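Local coordinates for protein triosephosphate isomerase (Trichomonas vaginalis, PDB 4O4V) that probably interconverts D-glyceraldehyde 3-phosphate and dihydroxyacetone phosphate, a step of glycolysis and gluconeogenesis, as a homodimer of TIM-barrel subunits, at residues 39-44 with 61-66; 92-97 with 123-128; 162-167 with 206-211. All coordinates share one frame; numbering follows the deposited sequence.

Contact 1: residues 39-44 with 61-66; sequences VVAAPF and SAENVF
Glu63 reaches back over the backbone of Ala42 and Pro43. Its CB is followed by a CG that stands anti to the carbonyl carbon (chi1 -69°). This torsion brings CG to the other segment, 4.0 Å from Ala41 CB and near the backbone oxygen Ala42 O. CD comes next and lies against the Ala42 carbonyl group. At the tip, OE2 rests 3.1 Å from Ala42 C. It also lies near Pro43 N, which has no hydrogen to give, so this approach is a packing contact. The Pro43 ring runs alongside, pointing the same way, with CD next to OE2. The other oxygen, OE1, is hydrogen-bonded to Gly75 N of the second subunit.

Earlier along both segments, the strands pair in parallel at Ala41 and Ser61. Ser61 N donates to Val40 O at 2.8 Å, and Ala42 N donates to Ser61 O at 3.3 Å. Val39 CG1 presses closely on Ser61 CB, 3.5 Å away. Ser61 OG turns to Ala62 O of its own segment. Beyond the strands, one water joins the two segments: it donates to Ala42 O and accepts from Glu63 N. The same water sits over one face of the Phe44 ring, toward the rim. Asn64 O lies at the edge of this ring, near its plane, 3.2 Å from Phe44 CE1. Phe44 and Asn64 also pack on Gly75 of the second subunit.

Strand 37-41, helix 47-53 and strand 59-62 form one beta-alpha-beta crossover of the TIM barrel. The turns at its strand ends belong to the dimer interface.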
ATOM      1  N   VAL A  39     -18.367   7.184  -7.396  1.00  7.07           N
ATOM      2  CA  VAL A  39     -16.922   7.086  -7.291  1.00  7.69           C
ATOM      3  C   VAL A  39     -16.589   5.595  -7.196  1.00  7.75           C
ATOM      4  O   VAL A  39     -17.314   4.844  -6.527  1.00  9.68           O
ATOM      5  CB  VAL A  39     -16.468   7.884  -6.074  1.00  9.70           C
ATOM      6  CG1 VAL A  39     -15.004   7.689  -5.748  1.00 12.07           C
ATOM      7  CG2 VAL A  39     -16.735   9.367  -6.261  1.00  9.74           C
ATOM      8  N   VAL A  40     -15.512   5.160  -7.836  1.00  7.02           N
ATOM      9  CA  VAL A  40     -15.081   3.766  -7.837  1.00  7.56           C
ATOM     10  C   VAL A  40     -13.658   3.710  -7.320  1.00  7.10           C
ATOM     11  O   VAL A  40     -12.762   4.329  -7.913  1.00  7.64           O
ATOM     12  CB  VAL A  40     -15.150   3.158  -9.230  1.00  8.19           C
ATOM     13  CG1 VAL A  40     -14.700   1.700  -9.181  1.00  9.70           C
ATOM     14  CG2 VAL A  40     -16.591   3.274  -9.802  1.00 11.25           C
ATOM     15  N   ALA A  41     -13.460   2.979  -6.219  1.00  6.77           N
ATOM     16  CA  ALA A  41     -12.147   2.833  -5.574  1.00  7.19           C
ATOM     17  C   ALA A  41     -11.566   1.461  -5.870  1.00  7.11           C
ATOM     18  O   ALA A  41     -12.266   0.442  -5.736  1.00  7.81           O
ATOM     19  CB  ALA A  41     -12.263   3.034  -4.080  1.00  8.26           C
ATOM     20  N   ALA A  42     -10.293   1.416  -6.261  1.00  6.99           N
ATOM     21  CA  ALA A  42      -9.643   0.178  -6.696  1.00  7.23           C
ATOM     22  C   ALA A  42      -8.235   0.102  -6.134  1.00  6.49           C
ATOM     23  O   ALA A  42      -7.666   1.120  -5.722  1.00  7.35           O
ATOM     24  CB  ALA A  42      -9.616   0.126  -8.201  1.00  8.67           C
ATOM     25  N   PRO A  43      -7.620  -1.083  -6.185  1.00  6.73           N
ATOM     26  CA  PRO A  43      -6.212  -1.218  -5.767  1.00  6.56           C
ATOM     27  C   PRO A  43      -5.291  -0.299  -6.548  1.00  6.25           C
ATOM     28  O   PRO A  43      -5.501  -0.038  -7.738  1.00  6.90           O
ATOM     29  CB  PRO A  43      -5.900  -2.690  -6.069  1.00  7.10           C
ATOM     30  CG  PRO A  43      -7.224  -3.371  -5.931  1.00  7.64           C
ATOM     31  CD  PRO A  43      -8.228  -2.401  -6.462  1.00  7.28           C
ATOM     32  N   PHE A  44      -4.223   0.153  -5.901  1.00  6.47           N
ATOM     33  CA  PHE A  44      -3.326   1.124  -6.513  1.00  6.66           C
ATOM     34  C   PHE A  44      -2.880   0.730  -7.903  1.00  7.15           C
ATOM     35  O   PHE A  44      -2.817   1.569  -8.806  1.00  7.27           O
ATOM     36  CB  PHE A  44      -2.058   1.331  -5.679  1.00  7.12           C
ATOM     37  CG  PHE A  44      -2.250   1.961  -4.333  1.00  7.55           C
ATOM     38  CD1 PHE A  44      -2.790   3.229  -4.193  1.00  7.16           C
ATOM     39  CD2 PHE A  44      -1.831   1.302  -3.201  1.00  7.82           C
ATOM     40  CE1 PHE A  44      -2.908   3.810  -2.917  1.00  8.39           C
ATOM     41  CE2 PHE A  44      -1.946   1.885  -1.932  1.00  8.96           C
ATOM     42  CZ  PHE A  44      -2.486   3.127  -1.811  1.00  9.25           C
ATOM     43  N   SER A  61     -11.180   6.602  -7.325  1.00  7.64           N
ATOM     44  CA  SER A  61     -10.638   6.831  -5.999  1.00  6.58           C
ATOM     45  C   SER A  61      -9.575   5.820  -5.633  1.00  6.79           C
ATOM     46  O   SER A  61      -9.661   4.639  -5.966  1.00  7.15           O
ATOM     47  CB  SER A  61     -11.772   6.695  -4.968  1.00  7.55           C
ATOM     48  OG  SER A  61     -11.360   6.964  -3.643  1.00  7.42           O
ATOM     49  N   ALA A  62      -8.559   6.296  -4.917  1.00  6.50           N
ATOM     50  CA  ALA A  62      -7.688   5.385  -4.191  1.00  6.75           C
ATOM     51  C   ALA A  62      -8.360   4.825  -2.960  1.00  5.80           C
ATOM     52  O   ALA A  62      -9.394   5.334  -2.496  1.00  6.62           O
ATOM     53  CB  ALA A  62      -6.404   6.102  -3.793  1.00  8.01           C
ATOM     54  N   GLU A  63      -7.785   3.780  -2.392  1.00  6.45           N
ATOM     55  CA  GLU A  63      -8.309   3.115  -1.201  1.00  6.77           C
ATOM     56  C   GLU A  63      -7.577   3.515   0.083  1.00  6.72           C
ATOM     57  O   GLU A  63      -7.971   3.118   1.183  1.00  7.33           O
ATOM     58  CB  GLU A  63      -8.276   1.593  -1.342  1.00  6.39           C
ATOM     59  CG  GLU A  63      -9.276   1.062  -2.392  1.00  6.60           C
ATOM     60  CD  GLU A  63      -9.263  -0.447  -2.516  1.00  6.79           C
ATOM     61  OE1 GLU A  63      -8.797  -1.144  -1.605  1.00  7.76           O
ATOM     62  OE2 GLU A  63      -9.751  -0.954  -3.585  1.00  7.30           O
ATOM     63  N   ASN A  64      -6.514   4.292  -0.073  1.00  6.61           N
ATOM     64  CA  ASN A  64      -5.647   4.752   1.011  1.00  7.23           C
ATOM     65  C   ASN A  64      -4.627   5.705   0.395  1.00  7.25           C
ATOM     66  O   ASN A  64      -4.392   5.645  -0.815  1.00  7.71           O
ATOM     67  CB  ASN A  64      -4.918   3.569   1.662  1.00  7.55           C
ATOM     68  CG  ASN A  64      -4.082   3.963   2.846  1.00  7.95           C
ATOM     69  OD1 ASN A  64      -4.492   4.781   3.644  1.00  8.80           O
ATOM     70  ND2 ASN A  64      -2.890   3.370   2.947  1.00  9.64           N
ATOM     71  N   VAL A  65      -3.968   6.503   1.228  1.00  7.24           N
ATOM     72  CA  VAL A  65      -2.788   7.288   0.835  1.00  8.20           C
ATOM     73  C   VAL A  65      -1.908   7.419   2.059  1.00  8.20           C
ATOM     74  O   VAL A  65      -2.359   7.238   3.197  1.00  9.78           O
ATOM     75  CB  VAL A  65      -3.137   8.707   0.322  1.00  9.64           C
ATOM     76  CG1 VAL A  65      -4.024   8.682  -0.872  1.00 12.96           C
ATOM     77  CG2 VAL A  65      -3.767   9.567   1.391  1.00 11.12           C
ATOM     78  N   PHE A  66      -0.638   7.748   1.865  1.00  8.83           N
ATOM     79  CA  PHE A  66       0.253   8.017   2.987  1.00  8.45           C
ATOM     80  C   PHE A  66       0.159   9.497   3.423  1.00  8.34           C
ATOM     81  O   PHE A  66      -0.622  10.256   2.891  1.00  9.57           O
ATOM     82  CB  PHE A  66       1.685   7.576   2.603  1.00  8.84           C
ATOM     83  CG  PHE A  66       2.642   7.528   3.749  1.00  9.12           C
ATOM     84  CD1 PHE A  66       2.425   6.727   4.854  1.00  9.99           C
ATOM     85  CD2 PHE A  66       3.802   8.303   3.727  1.00  9.33           C
ATOM     86  CE1 PHE A  66       3.316   6.697   5.893  1.00 10.29           C
ATOM     87  CE2 PHE A  66       4.677   8.271   4.770  1.00  9.99           C
ATOM     88  CZ  PHE A  66       4.449   7.494   5.845  1.00 10.56           C
TER
HETATM   89  O   HOH W   1      -5.960   2.353  -3.986  1.00  7.68           O

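Contact 2: residues 92-97 with 123-128; sequences LGHSER and IYCCGE
Cys125 holds SG anti to its carbonyl carbon (chi1 -58°), which brings the sulfur up to Leu92 O and His94 CA. His94 has CG anti to the backbone N (chi1 -167°), and its ring folds back over the start of the next helix. Cys125 CB lies 3.4 Å from Gly93 O. SG stands 5.2 Å from the centroid of the His94 ring, in an oblique sulfur-aromatic approach. Gly93 has a positive phi and places no side chain against Cys125 O.

Two backbone bonds join the strands in parallel: Leu92 N to Ile123 O, 2.8 Å, and Cys125 N to Leu92 O, 2.9 Å. Beside them, Leu92 CB touches CD2 of the Tyr124 ring at 4.0 Å. Both side chains touch helix 105-117, Leu92 on Lys111 and Ala112, Tyr124 on Leu108. His94 is the N-cap of the helix. Its ND1 accepts from Glu96 N at 3.1 Å in a nearly straight bond (169°), which fixes the turn of the ring.

Here strand 89-92 leads through Gly93 and His94 into helix 95-99 at the C-terminal ends of the TIM-barrel strands, the end where triosephosphate isomerases form their active site.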
ATOM      1  N   LEU A  92     -10.218   6.968   3.377  1.00  6.68           N
ATOM      2  CA  LEU A  92      -9.347   6.984   4.554  1.00  6.81           C
ATOM      3  C   LEU A  92     -10.041   6.333   5.718  1.00  7.55           C
ATOM      4  O   LEU A  92     -11.241   6.528   5.918  1.00  7.44           O
ATOM      5  CB  LEU A  92      -8.991   8.434   4.954  1.00  7.37           C
ATOM      6  CG  LEU A  92      -8.107   9.213   3.989  1.00  8.46           C
ATOM      7  CD1 LEU A  92      -7.911  10.625   4.511  1.00  9.99           C
ATOM      8  CD2 LEU A  92      -6.786   8.516   3.814  1.00 10.31           C
ATOM      9  N   GLY A  93      -9.273   5.618   6.528  1.00  6.97           N
ATOM     10  CA  GLY A  93      -9.781   5.120   7.797  1.00  7.31           C
ATOM     11  C   GLY A  93     -10.760   3.967   7.715  1.00  6.97           C
ATOM     12  O   GLY A  93     -11.490   3.689   8.663  1.00  7.40           O
ATOM     13  N   HIS A  94     -10.764   3.248   6.608  1.00  6.95           N
ATOM     14  CA  HIS A  94     -11.614   2.076   6.482  1.00  7.17           C
ATOM     15  C   HIS A  94     -11.337   1.128   7.634  1.00  7.02           C
ATOM     16  O   HIS A  94     -10.180   0.962   8.069  1.00  7.43           O
ATOM     17  CB  HIS A  94     -11.340   1.380   5.150  1.00  7.07           C
ATOM     18  CG  HIS A  94     -12.367   0.375   4.803  1.00  7.42           C
ATOM     19  ND1 HIS A  94     -12.374  -0.903   5.301  1.00  8.11           N
ATOM     20  CD2 HIS A  94     -13.470   0.500   4.042  1.00  8.02           C
ATOM     21  CE1 HIS A  94     -13.464  -1.508   4.875  1.00  7.93           C
ATOM     22  NE2 HIS A  94     -14.123  -0.685   4.080  1.00  8.44           N
ATOM     23  N   SER A  95     -12.384   0.497   8.131  1.00  7.43           N
ATOM     24  CA  SER A  95     -12.257  -0.447   9.238  1.00  7.54           C
ATOM     25  C   SER A  95     -11.144  -1.478   9.039  1.00  7.61           C
ATOM     26  O   SER A  95     -10.500  -1.873  10.010  1.00  8.25           O
ATOM     27  CB  SER A  95     -13.590  -1.153   9.498  1.00  9.40           C
ATOM     28  OG  SER A  95     -14.009  -1.956   8.418  1.00 11.18           O
ATOM     29  N   GLU A  96     -10.961  -1.967   7.814  1.00  7.54           N
ATOM     30  CA  GLU A  96      -9.931  -2.965   7.575  1.00  8.01           C
ATOM     31  C   GLU A  96      -8.542  -2.407   7.828  1.00  8.00           C
ATOM     32  O   GLU A  96      -7.660  -3.135   8.302  1.00  9.20           O
ATOM     33  CB  GLU A  96     -10.120  -3.524   6.153  1.00  8.24           C
ATOM     34  CG  GLU A  96     -11.406  -4.340   6.032  1.00  8.52           C
ATOM     35  CD  GLU A  96     -12.007  -4.408   4.662  1.00  8.67           C
ATOM     36  OE1 GLU A  96     -11.392  -3.996   3.655  1.00  8.51           O
ATOM     37  OE2 GLU A  96     -13.167  -4.915   4.577  1.00  9.94           O
ATOM     38  N   ARG A  97      -8.322  -1.148   7.496  1.00  7.72           N
ATOM     39  CA  ARG A  97      -7.044  -0.521   7.765  1.00  8.69           C
ATOM     40  C   ARG A  97      -6.843  -0.160   9.236  1.00  8.04           C
ATOM     41  O   ARG A  97      -5.734  -0.285   9.763  1.00  9.50           O
ATOM     42  CB  ARG A  97      -6.796   0.671   6.862  1.00  8.54           C
ATOM     43  CG  ARG A  97      -6.848   0.290   5.392  1.00  8.33           C
ATOM     44  CD  ARG A  97      -6.019   1.198   4.505  1.00  8.51           C
ATOM     45  NE  ARG A  97      -4.589   1.147   4.814  1.00  8.80           N
ATOM     46  CZ  ARG A  97      -3.763   0.186   4.417  1.00  9.49           C
ATOM     47  NH1 ARG A  97      -4.191  -0.793   3.646  1.00  9.26           N
ATOM     48  NH2 ARG A  97      -2.487   0.230   4.782  1.00 10.40           N
ATOM     49  N   ILE A 123     -13.165  10.209   1.479  1.00  7.26           N
ATOM     50  CA  ILE A 123     -14.247   9.453   2.081  1.00  7.34           C
ATOM     51  C   ILE A 123     -13.684   8.923   3.388  1.00  6.81           C
ATOM     52  O   ILE A 123     -12.877   7.969   3.395  1.00  8.01           O
ATOM     53  CB  ILE A 123     -14.739   8.308   1.198  1.00  7.38           C
ATOM     54  CG1 ILE A 123     -15.216   8.801  -0.171  1.00  8.06           C
ATOM     55  CG2 ILE A 123     -15.835   7.512   1.912  1.00  8.91           C
ATOM     56  CD1 ILE A 123     -15.325   7.702  -1.204  1.00 10.37           C
ATOM     57  N   TYR A 124     -14.037   9.565   4.490  1.00  6.84           N
ATOM     58  CA  TYR A 124     -13.445   9.278   5.806  1.00  7.32           C
ATOM     59  C   TYR A 124     -14.367   8.333   6.571  1.00  6.87           C
ATOM     60  O   TYR A 124     -15.551   8.665   6.777  1.00  7.41           O
ATOM     61  CB  TYR A 124     -13.235  10.575   6.581  1.00  8.05           C
ATOM     62  CG  TYR A 124     -12.340  10.430   7.786  1.00  8.75           C
ATOM     63  CD1 TYR A 124     -12.840  10.054   9.004  1.00  9.60           C
ATOM     64  CD2 TYR A 124     -10.975  10.663   7.683  1.00  9.85           C
ATOM     65  CE1 TYR A 124     -11.991   9.948  10.135  1.00  9.97           C
ATOM     66  CE2 TYR A 124     -10.152  10.568   8.777  1.00 11.05           C
ATOM     67  CZ  TYR A 124     -10.654  10.203   9.986  1.00 10.06           C
ATOM     68  OH  TYR A 124      -9.775  10.150  11.053  1.00 12.87           O
ATOM     69  N   CYS A 125     -13.874   7.175   6.974  1.00  7.00           N
ATOM     70  CA  CYS A 125     -14.692   6.138   7.578  1.00  7.22           C
ATOM     71  C   CYS A 125     -14.561   6.099   9.081  1.00  7.09           C
ATOM     72  O   CYS A 125     -13.494   6.341   9.629  1.00  8.79           O
ATOM     73  CB  CYS A 125     -14.255   4.776   7.006  1.00  6.71           C
ATOM     74  SG  CYS A 125     -14.367   4.603   5.217  1.00  8.21           S
ATOM     75  N   CYS A 126     -15.673   5.758   9.739  1.00  7.21           N
ATOM     76  CA  CYS A 126     -15.731   5.600  11.183  1.00  7.30           C
ATOM     77  C   CYS A 126     -16.715   4.483  11.501  1.00  7.16           C
ATOM     78  O   CYS A 126     -17.363   3.938  10.577  1.00  8.59           O
ATOM     79  CB  CYS A 126     -16.226   6.907  11.794  1.00  7.84           C
ATOM     80  SG  CYS A 126     -17.939   7.367  11.399  1.00  9.69           S
ATOM     81  N   GLY A 127     -16.798   4.084  12.772  1.00  7.62           N
ATOM     82  CA  GLY A 127     -17.775   3.088  13.197  1.00  7.57           C
ATOM     83  C   GLY A 127     -17.298   2.309  14.399  1.00  8.08           C
ATOM     84  O   GLY A 127     -16.101   2.103  14.588  1.00  8.36           O
ATOM     85  N   GLU A 128     -18.268   1.867  15.217  1.00  8.94           N
ATOM     86  CA  GLU A 128     -17.972   1.165  16.461  1.00  8.53           C
ATOM     87  C   GLU A 128     -18.039  -0.350  16.339  1.00  9.21           C
ATOM     88  O   GLU A 128     -18.703  -0.912  15.474  1.00  9.24           O
ATOM     89  CB  GLU A 128     -18.898   1.645  17.581  1.00  9.29           C
ATOM     90  CG  GLU A 128     -20.225   0.935  17.714  1.00  9.64           C
ATOM     91  CD  GLU A 128     -21.283   1.264  16.690  1.00  8.95           C
ATOM     92  OE1 GLU A 128     -20.991   1.964  15.668  1.00 10.18           O
ATOM     93  OE2 GLU A 128     -22.436   0.821  16.885  1.00  9.60           O
TER

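Contact 3: residues 162-167 with 206-211; sequences VIAYEP and RILYGG
Val162 meets Leu208 at about a right angle, with CG1 3.6 Å from Leu208 CG. Its other methyl, CG2, lies obliquely by the guanidinium of Arg206 near NH2. That guanidinium is held elsewhere, by NH1 on Thr3 O and on Glu37. Ile163 bonds both ways with its backbone: its N donates to Arg206 O, and its O accepts from Leu208 N at 2.8 Å. Its side chain stands on the same face as Ile207, toward the surrounding helices. Ala164 points the other way with Leu208, and their CB atoms are 4.2 Å apart inside the barrel.

These are neighbouring parallel strands of the TIM barrel. Their side chains alternate between the barrel interior and the helical layer. The run Ala-Tyr-Glu-Pro, residues 164-167, fits the start of the signature sequence of the isomerase family.

Tyr165 N donates to Leu208 O in an almost straight bond (175°). Tyr165 O accepts from Gly210 N at 2.7 Å. The Tyr165 ring, with CG anti to the backbone N (chi1 172°), turns its edge to the Tyr209 ring, and CD2 is 4.3 Å from Tyr209 CD1. Its OH is hydrogen-bonded to Glu128 OE1 and Trp169 NE1. Glu166 CB points away from the other strand, CG lies nearest Gly210 O, and OE1 is hydrogen-bonded to Ser95 OG. Pro167 crosses the Tyr209 side chain at about a right angle, with CG 3.6 Å from Tyr209 OH. Its CD sits 3.4 Å from Gly211 CA. Having no side chain, Gly211 also fits beside Tyr209 OH. Gly211 N lies over the centre of the Tyr209 ring.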
ATOM      1  N   VAL A 162     -16.568  13.557   2.592  1.00  7.96           N
ATOM      2  CA  VAL A 162     -17.707  12.662   2.743  1.00  6.74           C
ATOM      3  C   VAL A 162     -17.378  11.740   3.913  1.00  6.95           C
ATOM      4  O   VAL A 162     -16.210  11.348   4.052  1.00  7.90           O
ATOM      5  CB  VAL A 162     -17.917  11.858   1.436  1.00  7.99           C
ATOM      6  CG1 VAL A 162     -18.948  10.763   1.585  1.00  9.51           C
ATOM      7  CG2 VAL A 162     -18.282  12.800   0.286  1.00  8.97           C
ATOM      8  N   ILE A 163     -18.350  11.407   4.750  1.00  7.30           N
ATOM      9  CA  ILE A 163     -18.116  10.513   5.891  1.00  6.51           C
ATOM     10  C   ILE A 163     -18.883   9.228   5.679  1.00  7.14           C
ATOM     11  O   ILE A 163     -20.042   9.280   5.277  1.00  8.42           O
ATOM     12  CB  ILE A 163     -18.584  11.202   7.200  1.00  7.94           C
ATOM     13  CG1 ILE A 163     -17.792  12.491   7.444  1.00  9.14           C
ATOM     14  CG2 ILE A 163     -18.463  10.242   8.372  1.00  8.31           C
ATOM     15  CD1 ILE A 163     -18.332  13.352   8.548  1.00  9.97           C
ATOM     16  N   ALA A 164     -18.266   8.083   5.930  1.00  6.83           N
ATOM     17  CA  ALA A 164     -18.937   6.788   5.849  1.00  6.41           C
ATOM     18  C   ALA A 164     -19.002   6.137   7.219  1.00  6.89           C
ATOM     19  O   ALA A 164     -17.973   6.021   7.913  1.00  8.81           O
ATOM     20  CB  ALA A 164     -18.243   5.877   4.864  1.00  7.81           C
ATOM     21  N   TYR A 165     -20.179   5.694   7.618  1.00  7.00           N
ATOM     22  CA  TYR A 165     -20.375   4.940   8.845  1.00  6.59           C
ATOM     23  C   TYR A 165     -20.386   3.437   8.570  1.00  6.94           C
ATOM     24  O   TYR A 165     -21.224   2.936   7.795  1.00  7.41           O
ATOM     25  CB  TYR A 165     -21.726   5.308   9.476  1.00  7.87           C
ATOM     26  CG  TYR A 165     -22.050   4.412  10.655  1.00  7.33           C
ATOM     27  CD1 TYR A 165     -21.301   4.463  11.815  1.00  8.56           C
ATOM     28  CD2 TYR A 165     -23.021   3.432  10.583  1.00  8.39           C
ATOM     29  CE1 TYR A 165     -21.537   3.578  12.870  1.00  8.71           C
ATOM     30  CE2 TYR A 165     -23.265   2.562  11.627  1.00  8.34           C
ATOM     31  CZ  TYR A 165     -22.528   2.627  12.768  1.00  7.93           C
ATOM     32  OH  TYR A 165     -22.778   1.704  13.772  1.00  8.62           O
ATOM     33  N   GLU A 166     -19.505   2.722   9.249  1.00  6.90           N
ATOM     34  CA  GLU A 166     -19.356   1.265   9.123  1.00  7.47           C
ATOM     35  C   GLU A 166     -19.805   0.627  10.431  1.00  7.41           C
ATOM     36  O   GLU A 166     -19.173   0.827  11.469  1.00  7.63           O
ATOM     37  CB  GLU A 166     -17.894   0.880   8.879  1.00  7.59           C
ATOM     38  CG  GLU A 166     -17.318   1.431   7.610  1.00 10.75           C
ATOM     39  CD  GLU A 166     -15.904   0.877   7.443  1.00 11.42           C
ATOM     40  OE1 GLU A 166     -15.756  -0.348   7.074  1.00 14.84           O
ATOM     41  OE2 GLU A 166     -14.962   1.535   7.886  1.00  9.91           O
ATOM     42  N   PRO A 167     -20.869  -0.184  10.395  1.00  7.57           N
ATOM     43  CA  PRO A 167     -21.286  -0.892  11.595  1.00  7.76           C
ATOM     44  C   PRO A 167     -20.373  -2.108  11.813  1.00  7.25           C
ATOM     45  O   PRO A 167     -20.735  -3.245  11.469  1.00  8.06           O
ATOM     46  CB  PRO A 167     -22.727  -1.278  11.257  1.00  8.94           C
ATOM     47  CG  PRO A 167     -22.730  -1.485   9.807  1.00 10.10           C
ATOM     48  CD  PRO A 167     -21.786  -0.410   9.262  1.00  8.49           C
ATOM     49  N   ARG A 206     -22.213  14.895   2.942  1.00  7.74           N
ATOM     50  CA  ARG A 206     -22.814  13.592   2.716  1.00  7.59           C
ATOM     51  C   ARG A 206     -22.265  12.596   3.730  1.00  7.03           C
ATOM     52  O   ARG A 206     -21.050  12.459   3.931  1.00  7.89           O
ATOM     53  CB  ARG A 206     -22.555  13.085   1.295  1.00  7.43           C
ATOM     54  CG  ARG A 206     -23.462  13.666   0.214  1.00  7.88           C
ATOM     55  CD  ARG A 206     -23.084  15.053  -0.247  1.00  8.09           C
ATOM     56  NE  ARG A 206     -21.735  15.134  -0.829  1.00  8.66           N
ATOM     57  CZ  ARG A 206     -21.424  14.790  -2.076  1.00  8.82           C
ATOM     58  NH1 ARG A 206     -22.351  14.351  -2.926  1.00  8.92           N
ATOM     59  NH2 ARG A 206     -20.178  14.954  -2.506  1.00 10.07           N
ATOM     60  N   ILE A 207     -23.214  11.891   4.334  1.00  6.81           N
ATOM     61  CA  ILE A 207     -22.952  10.825   5.294  1.00  6.86           C
ATOM     62  C   ILE A 207     -23.488   9.531   4.700  1.00  7.09           C
ATOM     63  O   ILE A 207     -24.671   9.417   4.367  1.00  7.98           O
ATOM     64  CB  ILE A 207     -23.556  11.117   6.670  1.00  6.55           C
ATOM     65  CG1 ILE A 207     -23.046  12.469   7.187  1.00  8.47           C
ATOM     66  CG2 ILE A 207     -23.199   9.981   7.656  1.00  8.32           C
ATOM     67  CD1 ILE A 207     -23.756  12.958   8.435  1.00  9.26           C
ATOM     68  N   LEU A 208     -22.605   8.557   4.523  1.00  6.85           N
ATOM     69  CA  LEU A 208     -22.907   7.315   3.835  1.00  6.24           C
ATOM     70  C   LEU A 208     -23.068   6.177   4.803  1.00  5.89           C
ATOM     71  O   LEU A 208     -22.438   6.131   5.859  1.00  7.12           O
ATOM     72  CB  LEU A 208     -21.772   6.901   2.888  1.00  7.33           C
ATOM     73  CG  LEU A 208     -21.146   7.997   2.036  1.00  7.12           C
ATOM     74  CD1 LEU A 208     -20.039   7.387   1.185  1.00  7.48           C
ATOM     75  CD2 LEU A 208     -22.200   8.700   1.186  1.00  7.62           C
ATOM     76  N   TYR A 209     -23.894   5.213   4.443  1.00  6.32           N
ATOM     77  CA  TYR A 209     -23.939   3.919   5.127  1.00  7.02           C
ATOM     78  C   TYR A 209     -22.982   2.958   4.454  1.00  6.06           C
ATOM     79  O   TYR A 209     -23.017   2.753   3.237  1.00  7.14           O
ATOM     80  CB  TYR A 209     -25.356   3.365   5.116  1.00  7.50           C
ATOM     81  CG  TYR A 209     -25.455   2.035   5.827  1.00  7.45           C
ATOM     82  CD1 TYR A 209     -25.210   1.919   7.192  1.00  8.21           C
ATOM     83  CD2 TYR A 209     -25.734   0.881   5.126  1.00  8.33           C
ATOM     84  CE1 TYR A 209     -25.312   0.696   7.852  1.00  8.78           C
ATOM     85  CE2 TYR A 209     -25.827  -0.370   5.777  1.00  9.39           C
ATOM     86  CZ  TYR A 209     -25.608  -0.435   7.146  1.00  8.45           C
ATOM     87  OH  TYR A 209     -25.693  -1.629   7.819  1.00 10.07           O
ATOM     88  N   GLY A 210     -22.069   2.424   5.263  1.00  6.92           N
ATOM     89  CA  GLY A 210     -21.006   1.540   4.823  1.00  7.57           C
ATOM     90  C   GLY A 210     -21.089   0.147   5.384  1.00  8.39           C
ATOM     91  O   GLY A 210     -20.076  -0.572   5.403  1.00  9.59           O
ATOM     92  N   GLY A 211     -22.258  -0.281   5.822  1.00  8.86           N
ATOM     93  CA  GLY A 211     -22.483  -1.671   6.183  1.00  8.63           C
ATOM     94  C   GLY A 211     -22.845  -2.477   4.956  1.00  9.39           C
ATOM     95  O   GLY A 211     -22.526  -2.077   3.824  1.00 11.99           O
TER

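From the N terminus, contact 1 closes a loop through helix 47-53 and joins the second and third barrel strands. Contact 2 follows, closing a loop through helix 105-117 and joining the fourth and fifth. Contact 3 closes the longest loop, through helices 179-197 and 199-204, between the sixth and seventh. The three lie in series; none nests or crosses. Contacts 1 and 2 touch through Val65 with Leu92 and Asn64 with Arg97, and both reach the second subunit. Contacts 2 and 3 meet where strands 121-126 and 161-165 are neighbours in the sheet, and side-chain hydrogen bonds pair Glu128 with Tyr165 and Ser95 with Glu166. Contacts 1 and 3 stay about 8 Å apart at their nearest atoms.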